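Local coordinates for NUDIX hydrolase (Jonesia denitrificans, PDB 4KTB) that possibly hydrolyses diadenosine tetraphosphate asymmetrically, as a member of the Nudix hydrolase family, at the interface of chains A and B. Coordinates in Å, arbitrary orientation; residue numbers count along the deposited sequence, not the author numbering. Chains: chain A/B, Putative uncharacterized protein.

Contact 1: the interface of chains A and B. Residues chain A 51-54, 189; chain B 84, 86-87, 90, 105.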
loop_
_atom_site.group_PDB
_atom_site.type_symbol
_atom_site.label_atom_id
_atom_site.label_comp_id
_atom_site.label_asym_id
_atom_site.label_seq_id
_atom_site.Cartn_x
_atom_site.Cartn_y
_atom_site.Cartn_z
ATOM N N GLU A 51 19.661 -0.746 10.095
ATOM C CA GLU A 51 18.797 -0.197 11.142
ATOM C C GLU A 51 17.758 0.751 10.550
ATOM O O GLU A 51 16.683 0.942 11.120
ATOM C CB GLU A 51 19.595 0.506 12.253
ATOM C CG GLU A 51 18.764 0.704 13.539
ATOM C CD GLU A 51 19.157 1.928 14.356
ATOM O OE1 GLU A 51 18.655 2.058 15.496
ATOM O OE2 GLU A 51 19.958 2.757 13.866
ATOM N N SER A 52 18.083 1.330 9.398
ATOM C CA SER A 52 17.205 2.301 8.741
ATOM C C SER A 52 16.081 1.592 7.995
ATOM O O SER A 52 15.301 2.229 7.309
ATOM C CB SER A 52 18.006 3.158 7.767
ATOM O OG SER A 52 18.403 2.390 6.644
ATOM N N GLY A 53 15.999 0.273 8.135
ATOM C CA GLY A 53 15.009 -0.508 7.412
ATOM C C GLY A 53 15.395 -0.783 5.974
ATOM O O GLY A 53 14.663 -1.437 5.244
ATOM N N ASP A 54 16.563 -0.305 5.566
ATOM C CA ASP A 54 16.943 -0.382 4.167
ATOM C C ASP A 54 17.327 -1.805 3.760
ATOM O O ASP A 54 18.123 -2.457 4.425
ATOM C CB ASP A 54 18.107 0.558 3.881
ATOM C CG ASP A 54 18.273 0.828 2.413
ATOM O OD1 ASP A 54 17.539 0.206 1.617
ATOM O OD2 ASP A 54 19.133 1.656 2.049
ATOM N N ARG A 189 14.558 -0.381 -4.176
ATOM C CA ARG A 189 15.908 -0.889 -4.342
ATOM C C ARG A 189 16.037 -1.725 -5.606
ATOM O O ARG A 189 16.880 -2.613 -5.685
ATOM C CB ARG A 189 16.323 -1.691 -3.103
ATOM C CG ARG A 189 16.583 -0.861 -1.847
ATOM C CD ARG A 189 18.021 -0.391 -1.795
ATOM N NE ARG A 189 18.237 0.641 -0.785
ATOM C CZ ARG A 189 18.733 1.856 -1.032
ATOM N NH1 ARG A 189 19.076 2.213 -2.266
ATOM N NH2 ARG A 189 18.887 2.720 -0.037
ATOM N N ARG B 84 17.169 11.416 4.808
ATOM C CA ARG B 84 16.215 10.474 4.239
ATOM C C ARG B 84 15.062 10.257 5.196
ATOM O O ARG B 84 15.229 10.373 6.411
ATOM C CB ARG B 84 16.882 9.132 3.986
ATOM C CG ARG B 84 18.083 9.204 3.088
ATOM C CD ARG B 84 18.666 7.819 2.915
ATOM N NE ARG B 84 18.897 7.168 4.203
ATOM C CZ ARG B 84 19.271 5.901 4.353
ATOM N NH1 ARG B 84 19.461 5.135 3.289
ATOM N NH2 ARG B 84 19.455 5.399 5.570
ATOM N N ARG B 86 13.570 7.375 6.044
ATOM C CA ARG B 86 13.797 6.259 6.963
ATOM C C ARG B 86 14.767 6.653 8.069
ATOM O O ARG B 86 14.671 6.160 9.189
ATOM C CB ARG B 86 14.289 4.999 6.235
ATOM C CG ARG B 86 15.628 5.158 5.533
ATOM C CD ARG B 86 16.066 3.868 4.828
ATOM N NE ARG B 86 15.145 3.489 3.762
ATOM C CZ ARG B 86 14.149 2.614 3.888
ATOM N NH1 ARG B 86 13.356 2.360 2.857
ATOM N NH2 ARG B 86 13.941 2.002 5.044
ATOM N N ASP B 87 15.689 7.558 7.758
ATOM C CA ASP B 87 16.643 8.039 8.751
ATOM C C ASP B 87 16.017 9.005 9.740
ATOM O O ASP B 87 16.405 9.048 10.898
ATOM C CB ASP B 87 17.830 8.715 8.072
ATOM C CG ASP B 87 18.706 7.737 7.351
ATOM O OD1 ASP B 87 18.690 6.550 7.724
ATOM O OD2 ASP B 87 19.418 8.150 6.415
ATOM N N VAL B 90 14.214 6.757 12.161
ATOM C CA VAL B 90 15.120 6.303 13.205
ATOM C C VAL B 90 15.363 7.425 14.215
ATOM O O VAL B 90 15.210 7.234 15.425
ATOM C CB VAL B 90 16.472 5.879 12.612
ATOM C CG1 VAL B 90 17.476 5.619 13.717
ATOM C CG2 VAL B 90 16.320 4.657 11.728
ATOM N N ILE B 105 12.103 -0.218 11.131
ATOM C CA ILE B 105 11.765 0.704 10.066
ATOM C C ILE B 105 11.422 -0.127 8.835
ATOM O O ILE B 105 12.159 -1.049 8.485
ATOM C CB ILE B 105 12.942 1.649 9.761
ATOM C CG1 ILE B 105 13.470 2.276 11.050
ATOM C CG2 ILE B 105 12.507 2.761 8.830
ATOM C CD1 ILE B 105 12.514 3.288 11.649
#
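B:Arg86 and A:Ser52 meet in the hydrogen bond that crosses the contact. NH2 of the B:Arg86 guanidinium donates to the backbone O of A:Ser52 over 2.7 Å, nearly straight at the hydrogen (166°), and the acceptor lies in the guanidinium plane, at the edge of the group. A:Ser52 belongs to the turn joining strands 39-49 and 55-64, and A:Gly53 has positive phi, a value that glycine adopts easily. CA of A:Asp54 lies over one face of the same guanidinium, nearer its periphery than its centre.

The charged contacts form a second set. B:Arg84 reaches the carboxylate of A:Asp54 by a longer salt bridge, 3.7 Å from NH1 to OD2, with the two planes turned 63° apart. On its own side B:Arg84 grips B:Asp87 side-on: NH2 donates to OD1 on the syn side, and NE meets OD2 from well above the carboxylate plane. This paired grip helps fix the rotation of the guanidinium, one face of which rests on CD of B:Arg86. A:Asp54 is in turn engaged by A:Arg189, whose NE donates to OD1 in line, 175° at the hydrogen. The A:Asp54 carboxylate therefore lies between two arginines and may offset their like charges.

Apolar packing surrounds the turn. CB of A:Ser52 meets the aliphatic CD of B:Arg86 at 3.6 Å, while CB of B:Ile105 lies 3.8 Å from CA of A:Gly53. B:Val90, on helix 85-97, has CG1 anti to its backbone N and directs that methyl toward the poorly ordered A:Glu51. Its other methyl, CG2, stands 3.9 Å from CA of A:Ser52.

Contact 2: the interface of chains A and B. Residues chain A 84, 86, 105-107; chain B 52-54, 187.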
loop_
_atom_site.group_PDB
_atom_site.type_symbol
_atom_site.label_atom_id
_atom_site.label_comp_id
_atom_site.label_asym_id
_atom_site.label_seq_id
_atom_site.Cartn_x
_atom_site.Cartn_y
_atom_site.Cartn_z
ATOM N N ARG A 84 -4.642 -18.391 9.497
ATOM C CA ARG A 84 -4.478 -16.980 9.108
ATOM C C ARG A 84 -3.292 -16.777 8.166
ATOM O O ARG A 84 -2.319 -17.512 8.214
ATOM C CB ARG A 84 -4.284 -16.079 10.324
ATOM C CG ARG A 84 -5.458 -16.063 11.276
ATOM C CD ARG A 84 -5.223 -15.018 12.363
ATOM N NE ARG A 84 -3.899 -15.170 12.969
ATOM C CZ ARG A 84 -3.326 -14.290 13.786
ATOM N NH1 ARG A 84 -2.114 -14.540 14.264
ATOM N NH2 ARG A 84 -3.957 -13.173 14.126
ATOM N N ARG A 86 -0.997 -14.346 8.040
ATOM C CA ARG A 86 0.231 -13.953 8.728
ATOM C C ARG A 86 0.872 -15.164 9.399
ATOM O O ARG A 86 2.094 -15.225 9.532
ATOM C CB ARG A 86 -0.019 -12.822 9.741
ATOM C CG ARG A 86 -0.867 -13.199 10.950
ATOM C CD ARG A 86 -1.080 -11.975 11.856
ATOM N NE ARG A 86 -1.673 -10.845 11.127
ATOM C CZ ARG A 86 -1.067 -9.685 10.869
ATOM N NH1 ARG A 86 -1.709 -8.742 10.193
ATOM N NH2 ARG A 86 0.171 -9.459 11.287
ATOM N N ILE A 105 7.280 -10.311 10.688
ATOM C CA ILE A 105 6.005 -10.354 9.983
ATOM C C ILE A 105 5.373 -8.967 10.033
ATOM O O ILE A 105 5.290 -8.366 11.092
ATOM C CB ILE A 105 5.056 -11.386 10.608
ATOM C CG1 ILE A 105 5.782 -12.719 10.812
ATOM C CG2 ILE A 105 3.814 -11.593 9.734
ATOM C CD1 ILE A 105 6.205 -13.422 9.509
ATOM N N PRO A 106 4.930 -8.452 8.876
ATOM C CA PRO A 106 4.401 -7.089 8.885
ATOM C C PRO A 106 3.153 -7.033 9.733
ATOM O O PRO A 106 2.366 -7.980 9.750
ATOM C CB PRO A 106 4.032 -6.833 7.417
ATOM C CG PRO A 106 4.641 -7.931 6.635
ATOM C CD PRO A 106 4.776 -9.093 7.562
ATOM N N ALA A 107 2.987 -5.930 10.446
ATOM C CA ALA A 107 1.792 -5.700 11.230
ATOM C C ALA A 107 0.595 -5.682 10.293
ATOM O O ALA A 107 -0.491 -6.156 10.639
ATOM C CB ALA A 107 1.916 -4.403 11.961
ATOM N N SER B 52 3.767 -13.133 14.892
ATOM C CA SER B 52 3.076 -13.114 13.612
ATOM C C SER B 52 2.833 -11.683 13.126
ATOM O O SER B 52 2.007 -11.467 12.248
ATOM C CB SER B 52 1.749 -13.866 13.726
ATOM O OG SER B 52 0.813 -13.130 14.494
ATOM N N GLY B 53 3.538 -10.710 13.706
ATOM C CA GLY B 53 3.422 -9.321 13.280
ATOM C C GLY B 53 2.178 -8.643 13.822
ATOM O O GLY B 53 2.007 -7.433 13.712
ATOM N N ASP B 54 1.315 -9.447 14.420
ATOM C CA ASP B 54 0.063 -8.977 14.983
ATOM C C ASP B 54 0.314 -7.910 16.042
ATOM O O ASP B 54 1.062 -8.125 16.981
ATOM C CB ASP B 54 -0.634 -10.154 15.624
ATOM C CG ASP B 54 -2.109 -10.052 15.553
ATOM O OD1 ASP B 54 -2.652 -9.036 16.039
ATOM O OD2 ASP B 54 -2.727 -10.988 15.010
ATOM N N ALA B 187 -3.767 -2.089 10.272
ATOM C CA ALA B 187 -3.184 -3.286 10.869
ATOM C C ALA B 187 -4.223 -4.403 11.016
ATOM O O ALA B 187 -3.896 -5.516 11.407
ATOM C CB ALA B 187 -2.565 -2.951 12.195
HETATM O O HOH W 1 -1.683 -13.388 17.010
#
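A:Arg86 has CG wedged between its backbone N and carbonyl carbon (chi1 68°), and its chain runs straight through chi2 before bending at chi3 (56°), which carries the guanidinium to the B:Ser52-B:Gly53 turn. A:Arg84 places CG anti to its carbonyl carbon and also bends at chi3, bringing its own guanidinium alongside the A:Arg86 chain; CD of A:Arg86 covers one of its faces.

From these positions the two arginines read different features of the loop. NH2 of A:Arg86 donates to the backbone O of B:Ser52 at 2.9 Å, in the guanidinium plane and tilted modestly from the carbonyl plane. Its other terminal nitrogen, NH1, is anchored within chain A by O of A:Ala107, also at 2.9 Å, approaching from above that carbonyl plane. The guanidinium thus ties the partner's turn to the 105-107 segment and is restrained in rotation by bonds at both ends.

A:Arg84 makes the ionic contact. Its NH2 donates to OD2 of B:Asp54 over 2.7 Å, a salt bridge with guanidinium and carboxylate nearly coplanar (20° apart). The oxygen is approached almost along its C-O axis. Water 1 supports the pair, lying 3.0 Å from NH1 of A:Arg84 and 3.3 Å from the same OD2. NE of A:Arg86, 4.0 Å from OD2, could add to the positive field around this carboxylate.

Beneath the turn, CB of A:Ile105 packs at 3.8 Å against CA of B:Gly53, giving the polar grip an apolar floor. By combining backbone recognition with a charge pair, this two-fold-related interface patch holds the B:Ser52-B:Asp54 loop against chain A and probably helps join the two copies.

The C-alpha centres of contact 1 and contact 2 lie about 20 Å apart, and the two are twin patches of one two-fold symmetric interface with the chains exchanged. Both use the loop between strands 39-49 and 55-64 of one copy against residues 84, 86 and 105 of the other, so each subunit supplies a loop and a receiving surface. The carboxylate of B:Asp54 bonds closely to A:Arg84 in contact 2, whereas that of A:Asp54 in contact 1 is held by A:Arg189 and meets B:Arg84 at longer range. Such reciprocal contacts suit a dimer, although the deposited four-chain assembly does not by itself establish the biological oligomer.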